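Local coordinates for protein JamJ (Lyngbya majuscula, PDB 5DOZ) that probably works as the NADPH-dependent enoyl reductase of a polyketide synthase, linked to cyclopropane formation rather than plain reduction of the enoyl thioester, at residues A[229-233]-A[234-238]; A[311-314]-A[315-318]. All coordinates share one frame; numbering follows the deposited sequence.

Interaction 1 (229-233 with 234-238) and interaction 2 (311-314 with 315-318) are both local turns that lead from a beta strand into a helix, but they belong to different sheets. Interaction 1 follows strand 223-228 of the six-stranded parallel sheet and touches NADPH directly, lining its pocket from the adenine (Leu230, His232) to the nicotinamide ribose (Ser229). Interaction 2 begins on the end of strand 309-313 of the mixed sheet and runs into helix 317-326, joining strand to helix in a beta-alpha-beta unit near the C-terminus; the side chain of Phe312 is about 12 Å from the cofactor. The two centres are 33 Å apart and the nearest atoms about 20 Å, without touching.

Interaction 1 of 2, residues A[229-233]-A[234-238]; sequences SLTHG and EYIQK. With NDP (NADPH dihydro-nicotinamide-adenine-dinucleotide phosphate), chain E.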
ATOM      1  N   SER A 229       8.966   6.618   2.040  1.00 26.28           N
ATOM      2  CA  SER A 229       8.811   6.234   0.636  1.00 26.79           C
ATOM      3  C   SER A 229       9.395   7.268  -0.342  1.00 27.13           C
ATOM      4  O   SER A 229       9.174   7.176  -1.550  1.00 27.59           O
ATOM      5  CB  SER A 229       7.338   5.945   0.311  1.00 26.74           C
ATOM      6  OG  SER A 229       6.608   7.140   0.074  1.00 26.93           O
ATOM      7  N   LEU A 230      10.151   8.234   0.181  1.00 27.76           N
ATOM      8  CA  LEU A 230      10.752   9.295  -0.643  1.00 28.33           C
ATOM      9  C   LEU A 230      12.267   9.142  -0.741  1.00 28.99           C
ATOM     10  O   LEU A 230      12.967   9.204   0.275  1.00 28.96           O
ATOM     11  CB  LEU A 230      10.403  10.681  -0.083  1.00 28.37           C
ATOM     12  CG  LEU A 230       8.945  11.016   0.253  1.00 27.90           C
ATOM     13  CD1 LEU A 230       8.848  12.411   0.861  1.00 28.09           C
ATOM     14  CD2 LEU A 230       8.041  10.887  -0.964  1.00 27.83           C
ATOM     15  N   THR A 231      12.768   8.964  -1.965  1.00 30.06           N
ATOM     16  CA  THR A 231      14.183   8.612  -2.181  1.00 31.24           C
ATOM     17  C   THR A 231      14.943   9.530  -3.137  1.00 32.19           C
ATOM     18  O   THR A 231      16.143   9.352  -3.346  1.00 33.16           O
ATOM     19  CB  THR A 231      14.333   7.175  -2.711  1.00 31.41           C
ATOM     20  OG1 THR A 231      13.563   7.025  -3.914  1.00 31.64           O
ATOM     21  CG2 THR A 231      13.875   6.162  -1.667  1.00 30.77           C
ATOM     22  N   HIS A 232      14.252  10.506  -3.718  1.00 32.35           N
ATOM     23  CA  HIS A 232      14.882  11.426  -4.668  1.00 32.84           C
ATOM     24  C   HIS A 232      15.743  12.482  -3.957  1.00 33.25           C
ATOM     25  O   HIS A 232      15.703  12.603  -2.731  1.00 33.08           O
ATOM     26  CB  HIS A 232      13.826  12.071  -5.573  1.00 32.40           C
ATOM     27  CG  HIS A 232      12.764  12.821  -4.831  1.00 31.92           C
ATOM     28  ND1 HIS A 232      11.865  12.202  -3.988  1.00 31.09           N
ATOM     29  CD2 HIS A 232      12.449  14.138  -4.816  1.00 31.93           C
ATOM     30  CE1 HIS A 232      11.050  13.109  -3.476  1.00 30.75           C
ATOM     31  NE2 HIS A 232      11.379  14.290  -3.968  1.00 31.13           N
ATOM     32  N   GLY A 233      16.531  13.225  -4.730  1.00 34.22           N
ATOM     33  CA  GLY A 233      17.403  14.273  -4.191  1.00 34.61           C
ATOM     34  C   GLY A 233      18.246  13.811  -3.018  1.00 34.84           C
ATOM     35  O   GLY A 233      18.902  12.773  -3.088  1.00 35.06           O
ATOM     36  N   GLU A 234      18.218  14.583  -1.935  1.00 34.88           N
ATOM     37  CA  GLU A 234      18.973  14.259  -0.726  1.00 35.48           C
ATOM     38  C   GLU A 234      18.050  13.794   0.408  1.00 34.11           C
ATOM     39  O   GLU A 234      18.387  13.934   1.584  1.00 34.54           O
ATOM     40  CB  GLU A 234      19.829  15.462  -0.289  1.00 37.47           C
ATOM     41  CG  GLU A 234      20.931  15.844  -1.281  1.00 39.88           C
ATOM     42  CD  GLU A 234      21.655  17.138  -0.932  1.00 42.21           C
ATOM     43  OE1 GLU A 234      21.977  17.361   0.259  1.00 42.71           O
ATOM     44  OE2 GLU A 234      21.922  17.940  -1.860  1.00 43.93           O
ATOM     45  N   TYR A 235      16.897  13.227   0.044  1.00 32.63           N
ATOM     46  CA  TYR A 235      15.888  12.776   1.012  1.00 31.47           C
ATOM     47  C   TYR A 235      16.345  11.643   1.929  1.00 31.46           C
ATOM     48  O   TYR A 235      15.999  11.630   3.110  1.00 31.43           O
ATOM     49  CB  TYR A 235      14.588  12.369   0.306  1.00 30.56           C
ATOM     50  CG  TYR A 235      13.602  13.502   0.114  1.00 30.24           C
ATOM     51  CD1 TYR A 235      13.653  14.311  -1.021  1.00 30.62           C
ATOM     52  CD2 TYR A 235      12.620  13.767   1.069  1.00 29.58           C
ATOM     53  CE1 TYR A 235      12.754  15.349  -1.200  1.00 30.67           C
ATOM     54  CE2 TYR A 235      11.715  14.803   0.897  1.00 29.68           C
ATOM     55  CZ  TYR A 235      11.786  15.588  -0.239  1.00 30.32           C
ATOM     56  OH  TYR A 235      10.893  16.619  -0.425  1.00 30.80           O
ATOM     57  N   ILE A 236      17.106  10.690   1.395  1.00 31.72           N
ATOM     58  CA  ILE A 236      17.586   9.577   2.214  1.00 31.93           C
ATOM     59  C   ILE A 236      18.582  10.046   3.278  1.00 32.68           C
ATOM     60  O   ILE A 236      18.477   9.658   4.443  1.00 32.95           O
ATOM     61  CB  ILE A 236      18.143   8.411   1.368  1.00 31.57           C
ATOM     62  CG1 ILE A 236      17.000   7.751   0.581  1.00 30.91           C
ATOM     63  CG2 ILE A 236      18.836   7.390   2.261  1.00 31.23           C
ATOM     64  CD1 ILE A 236      17.431   6.739  -0.462  1.00 30.68           C
ATOM     65  N   GLN A 237      19.527  10.891   2.876  1.00 33.77           N
ATOM     66  CA  GLN A 237      20.525  11.444   3.795  1.00 34.73           C
ATOM     67  C   GLN A 237      19.866  12.289   4.889  1.00 35.20           C
ATOM     68  O   GLN A 237      20.259  12.217   6.054  1.00 36.34           O
ATOM     69  CB  GLN A 237      21.575  12.265   3.033  1.00 35.14           C
ATOM     70  CG  GLN A 237      22.713  12.806   3.895  1.00 35.92           C
ATOM     71  CD  GLN A 237      23.583  11.707   4.477  1.00 36.23           C
ATOM     72  OE1 GLN A 237      24.426  11.133   3.783  1.00 36.91           O
ATOM     73  NE2 GLN A 237      23.386  11.410   5.758  1.00 35.45           N
ATOM     74  N   LYS A 238      18.865  13.078   4.505  1.00 35.45           N
ATOM     75  CA  LYS A 238      18.103  13.891   5.452  1.00 35.57           C
ATOM     76  C   LYS A 238      17.345  13.022   6.452  1.00 34.20           C
ATOM     77  O   LYS A 238      17.261  13.366   7.632  1.00 34.00           O
ATOM     78  CB  LYS A 238      17.138  14.836   4.724  1.00 36.23           C
ATOM     79  CG  LYS A 238      17.804  15.983   3.976  1.00 38.34           C
ATOM     80  CD  LYS A 238      18.678  16.845   4.882  1.00 39.79           C
ATOM     81  CE  LYS A 238      19.318  17.997   4.116  1.00 41.28           C
ATOM     82  NZ  LYS A 238      20.137  17.548   2.954  1.00 42.02           N
TER
HETATM   83  PA  NDP E 502       0.048   7.337  -2.890  1.00 24.24           P
HETATM   84  O1A NDP E 502       0.044   7.747  -4.350  1.00 23.59           O
HETATM   85  O2A NDP E 502      -1.245   7.262  -2.121  1.00 24.99           O
HETATM   86  O5B NDP E 502       0.996   8.353  -2.079  1.00 26.03           O
HETATM   87  C5B NDP E 502       1.936   9.199  -2.731  1.00 25.46           C
HETATM   88  C4B NDP E 502       2.103  10.427  -1.853  1.00 26.06           C
HETATM   89  O4B NDP E 502       3.412  10.971  -2.054  1.00 25.21           O
HETATM   90  C3B NDP E 502       1.118  11.542  -2.188  1.00 25.58           C
HETATM   91  O3B NDP E 502      -0.043  11.513  -1.351  1.00 27.22           O
HETATM   92  C2B NDP E 502       1.901  12.794  -1.891  1.00 25.58           C
HETATM   93  O2B NDP E 502       1.573  13.217  -0.577  1.00 25.97           O
HETATM   94  C1B NDP E 502       3.362  12.383  -1.883  1.00 24.93           C
HETATM   95  N9A NDP E 502       4.110  13.028  -2.979  1.00 24.65           N
HETATM   96  C8A NDP E 502       3.706  13.162  -4.253  1.00 24.49           C
HETATM   97  N7A NDP E 502       4.648  13.800  -4.982  1.00 25.40           N
HETATM   98  C5A NDP E 502       5.679  14.080  -4.160  1.00 24.86           C
HETATM   99  C6A NDP E 502       7.000  14.737  -4.277  1.00 25.33           C
HETATM  100  N6A NDP E 502       7.423  15.236  -5.458  1.00 25.41           N
HETATM  101  N1A NDP E 502       7.771  14.819  -3.162  1.00 25.37           N
HETATM  102  C2A NDP E 502       7.372  14.327  -1.975  1.00 24.59           C
HETATM  103  N3A NDP E 502       6.184  13.719  -1.806  1.00 24.74           N
HETATM  104  C4A NDP E 502       5.317  13.567  -2.840  1.00 24.60           C
HETATM  105  O3  NDP E 502       0.869   5.960  -2.747  1.00 24.98           O
HETATM  106  PN  NDP E 502       0.835   4.939  -1.503  1.00 25.42           P
HETATM  107  O1N NDP E 502       0.613   5.686  -0.222  1.00 26.37           O
HETATM  108  O2N NDP E 502      -0.068   3.789  -1.854  1.00 26.70           O
HETATM  109  O5D NDP E 502       2.344   4.373  -1.476  1.00 27.04           O
HETATM  110  C5D NDP E 502       3.475   5.242  -1.329  1.00 26.32           C
HETATM  111  C4D NDP E 502       4.732   4.585  -1.900  1.00 26.97           C
HETATM  112  O4D NDP E 502       4.947   3.296  -1.319  1.00 27.33           O
HETATM  113  C3D NDP E 502       4.639   4.347  -3.393  1.00 27.35           C
HETATM  114  O3D NDP E 502       5.926   4.616  -3.945  1.00 28.29           O
HETATM  115  C2D NDP E 502       4.299   2.873  -3.524  1.00 27.37           C
HETATM  116  O2D NDP E 502       4.704   2.288  -4.771  1.00 27.80           O
HETATM  117  C1D NDP E 502       5.014   2.281  -2.324  1.00 27.08           C
HETATM  118  N1N NDP E 502       4.381   1.054  -1.838  1.00 27.17           N
HETATM  119  C2N NDP E 502       5.172   0.009  -1.559  1.00 25.96           C
HETATM  120  C3N NDP E 502       4.708  -1.087  -0.842  1.00 26.16           C
HETATM  121  C7N NDP E 502       5.683  -2.114  -0.340  1.00 25.53           C
HETATM  122  O7N NDP E 502       5.332  -3.268  -0.155  1.00 25.02           O
HETATM  123  N7N NDP E 502       6.936  -1.737  -0.097  1.00 25.44           N
HETATM  124  C4N NDP E 502       3.216  -1.310  -0.698  1.00 26.16           C
HETATM  125  C5N NDP E 502       2.482  -0.068  -0.927  1.00 26.07           C
HETATM  126  C6N NDP E 502       3.063   1.027  -1.564  1.00 26.81           C
HETATM  127  P2B NDP E 502       1.786  14.734  -0.120  1.00 26.60           P
HETATM  128  O1X NDP E 502       0.962  15.550  -1.091  1.00 27.28           O
HETATM  129  O2X NDP E 502       1.264  14.707   1.282  1.00 27.35           O
HETATM  130  O3X NDP E 502       3.275  14.960  -0.219  1.00 28.56           O
HETATM  131  O   HOH W   1      17.657  10.830  -1.353  1.00 32.35           O
HETATM  132  O   HOH W   2       9.998  16.558  -3.086  1.00 31.74           O
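His232 lays one ring face over the CD1-CE1 side of Tyr235, with Tyr235 CD1 3.7 Å above the centre of the imidazole. The two rings run side by side, but their planes meet at 33°, an oblique pairing. His232 CG sits between its backbone N and carbonyl carbon (chi1 58°), which folds the imidazole back beside the tyrosine and brings His232 CE1 3.7 Å from N1A of the NADPH adenine. Water 2 lies in the imidazole plane at its edge, 2.8 Å from His232 NE2, and also donates to Tyr235 OH; the hydroxyl is itself hydrogen-bonded to Ser205 O. Leu230 CD1 touches both the Tyr235 ring, at CE2, and the adenine, whereas CD2 meets just the adenine of the two, 3.5 Å from N3A. Thr231 CG2 lies alongside Ile236 CD1 (3.8 Å). A type II' turn from His232 to Tyr235 brings those two side chains together, closed by a fairly straight bond from Tyr235 N to His232 O (3.1 Å, 161°). Water 1 takes the N-H of Ile236, in the first turn of the helix, and lies within hydrogen-bonding distance of Thr231 O and Gly233 O. Across that turn, Lys238 NZ forms a salt bridge with Glu234 OE1 at 3.3 Å. A loop after a parallel strand that flanks the adenine while turning into the next helix is characteristic of the nucleotide-binding Rossmann fold of zinc-binding-dehydrogenase relatives.

Interaction 2 of 2, residues A[311-314]-A[315-318]; sequences TFPN and EDIV
Pro313 O takes the N-H of Asp316 at 3.1 Å (N to O). The donor stands well above the carbonyl plane, 51° out of it, and not on a lone pair. One residue on, Ile317 N makes a weak bond to Asn314 O (3.2 Å, 128°), which Trp24 NE1 also uses. The packed side lies here: Ile317 CB is 3.4 Å from Asn314 O, and its side chain rests on Val335 and Trp24, while the buried Phe312 ring meets Tyr323 and Val333. Strand 309-313, helix 317-326 and strand 332-336 form a beta-alpha-beta unit with its two strands parallel, and this turn is the passage from the first strand into the helix. The opposite character belongs to Glu315 and Asp316, which are exposed and whose carboxylate oxygens come against CB and CG of the proline ring. Glu315 bends at chi2 (90°), folding its carboxylate back until OE1 is 3.5 Å from Pro313 CB. Asp316, at the N-cap position without a capping bond from its side chain, crosses the proline ring obliquely, OD2 3.4 Å from Pro313 CG.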
ATOM      1  N   THR A 311     -14.370   7.908  -4.751  1.00 29.29           N
ATOM      2  CA  THR A 311     -14.829   6.823  -5.618  1.00 29.55           C
ATOM      3  C   THR A 311     -14.987   7.272  -7.071  1.00 29.78           C
ATOM      4  O   THR A 311     -15.474   8.372  -7.331  1.00 30.13           O
ATOM      5  CB  THR A 311     -16.181   6.264  -5.118  1.00 30.48           C
ATOM      6  OG1 THR A 311     -15.971   5.520  -3.912  1.00 31.41           O
ATOM      7  CG2 THR A 311     -16.825   5.352  -6.146  1.00 30.92           C
ATOM      8  N   PHE A 312     -14.584   6.401  -7.998  1.00 29.28           N
ATOM      9  CA  PHE A 312     -14.820   6.563  -9.433  1.00 29.50           C
ATOM     10  C   PHE A 312     -15.560   5.335  -9.994  1.00 30.06           C
ATOM     11  O   PHE A 312     -15.288   4.211  -9.568  1.00 29.31           O
ATOM     12  CB  PHE A 312     -13.492   6.712 -10.180  1.00 29.11           C
ATOM     13  CG  PHE A 312     -12.787   8.024  -9.939  1.00 29.09           C
ATOM     14  CD1 PHE A 312     -11.929   8.181  -8.856  1.00 28.46           C
ATOM     15  CD2 PHE A 312     -12.962   9.094 -10.816  1.00 29.40           C
ATOM     16  CE1 PHE A 312     -11.276   9.383  -8.637  1.00 28.50           C
ATOM     17  CE2 PHE A 312     -12.312  10.301 -10.602  1.00 29.53           C
ATOM     18  CZ  PHE A 312     -11.463  10.445  -9.513  1.00 29.17           C
ATOM     19  N   PRO A 313     -16.490   5.540 -10.955  1.00 30.90           N
ATOM     20  CA  PRO A 313     -17.044   4.381 -11.672  1.00 31.73           C
ATOM     21  C   PRO A 313     -16.016   3.800 -12.646  1.00 31.97           C
ATOM     22  O   PRO A 313     -15.095   4.513 -13.060  1.00 31.84           O
ATOM     23  CB  PRO A 313     -18.240   4.969 -12.434  1.00 32.46           C
ATOM     24  CG  PRO A 313     -17.931   6.421 -12.583  1.00 32.50           C
ATOM     25  CD  PRO A 313     -17.099   6.812 -11.390  1.00 31.50           C
ATOM     26  N   ASN A 314     -16.163   2.524 -13.003  1.00 32.64           N
ATOM     27  CA  ASN A 314     -15.184   1.850 -13.867  1.00 33.99           C
ATOM     28  C   ASN A 314     -15.015   2.523 -15.228  1.00 35.52           C
ATOM     29  O   ASN A 314     -13.920   2.506 -15.797  1.00 35.53           O
ATOM     30  CB  ASN A 314     -15.532   0.370 -14.070  1.00 34.16           C
ATOM     31  CG  ASN A 314     -16.443   0.144 -15.264  1.00 35.05           C
ATOM     32  OD1 ASN A 314     -17.637   0.424 -15.204  1.00 35.90           O
ATOM     33  ND2 ASN A 314     -15.881  -0.359 -16.359  1.00 35.23           N
ATOM     34  N   GLU A 315     -16.104   3.099 -15.740  1.00 37.14           N
ATOM     35  CA  GLU A 315     -16.113   3.752 -17.052  1.00 39.25           C
ATOM     36  C   GLU A 315     -15.140   4.930 -17.109  1.00 39.14           C
ATOM     37  O   GLU A 315     -14.639   5.272 -18.180  1.00 40.18           O
ATOM     38  CB  GLU A 315     -17.526   4.222 -17.436  1.00 41.26           C
ATOM     39  CG  GLU A 315     -18.645   3.226 -17.144  1.00 42.20           C
ATOM     40  CD  GLU A 315     -19.241   3.406 -15.754  1.00 43.14           C
ATOM     41  OE1 GLU A 315     -19.004   2.543 -14.877  1.00 42.01           O
ATOM     42  OE2 GLU A 315     -19.945   4.419 -15.533  1.00 44.15           O
ATOM     43  N   ASP A 316     -14.866   5.531 -15.952  1.00 37.98           N
ATOM     44  CA  ASP A 316     -13.949   6.667 -15.862  1.00 37.64           C
ATOM     45  C   ASP A 316     -12.589   6.274 -15.264  1.00 35.77           C
ATOM     46  O   ASP A 316     -11.987   7.043 -14.512  1.00 35.38           O
ATOM     47  CB  ASP A 316     -14.598   7.813 -15.071  1.00 38.69           C
ATOM     48  CG  ASP A 316     -15.934   8.253 -15.664  1.00 40.59           C
ATOM     49  OD1 ASP A 316     -16.080   8.225 -16.906  1.00 41.15           O
ATOM     50  OD2 ASP A 316     -16.842   8.626 -14.886  1.00 41.36           O
ATOM     51  N   ILE A 317     -12.113   5.081 -15.620  1.00 34.44           N
ATOM     52  CA  ILE A 317     -10.842   4.546 -15.113  1.00 33.06           C
ATOM     53  C   ILE A 317      -9.656   5.491 -15.355  1.00 32.69           C
ATOM     54  O   ILE A 317      -8.843   5.707 -14.450  1.00 32.19           O
ATOM     55  CB  ILE A 317     -10.553   3.112 -15.651  1.00 32.83           C
ATOM     56  CG1 ILE A 317      -9.301   2.502 -15.003  1.00 32.17           C
ATOM     57  CG2 ILE A 317     -10.418   3.095 -17.170  1.00 33.32           C
ATOM     58  CD1 ILE A 317      -9.495   2.015 -13.582  1.00 31.38           C
ATOM     59  N   VAL A 318      -9.580   6.062 -16.559  1.00 32.78           N
ATOM     60  CA  VAL A 318      -8.493   6.973 -16.933  1.00 32.51           C
ATOM     61  C   VAL A 318      -8.411   8.148 -15.951  1.00 32.03           C
ATOM     62  O   VAL A 318      -7.341   8.444 -15.418  1.00 31.32           O
ATOM     63  CB  VAL A 318      -8.626   7.463 -18.401  1.00 33.52           C
ATOM     64  CG1 VAL A 318      -7.601   8.543 -18.724  1.00 33.80           C
ATOM     65  CG2 VAL A 318      -8.468   6.302 -19.372  1.00 34.00           C
TER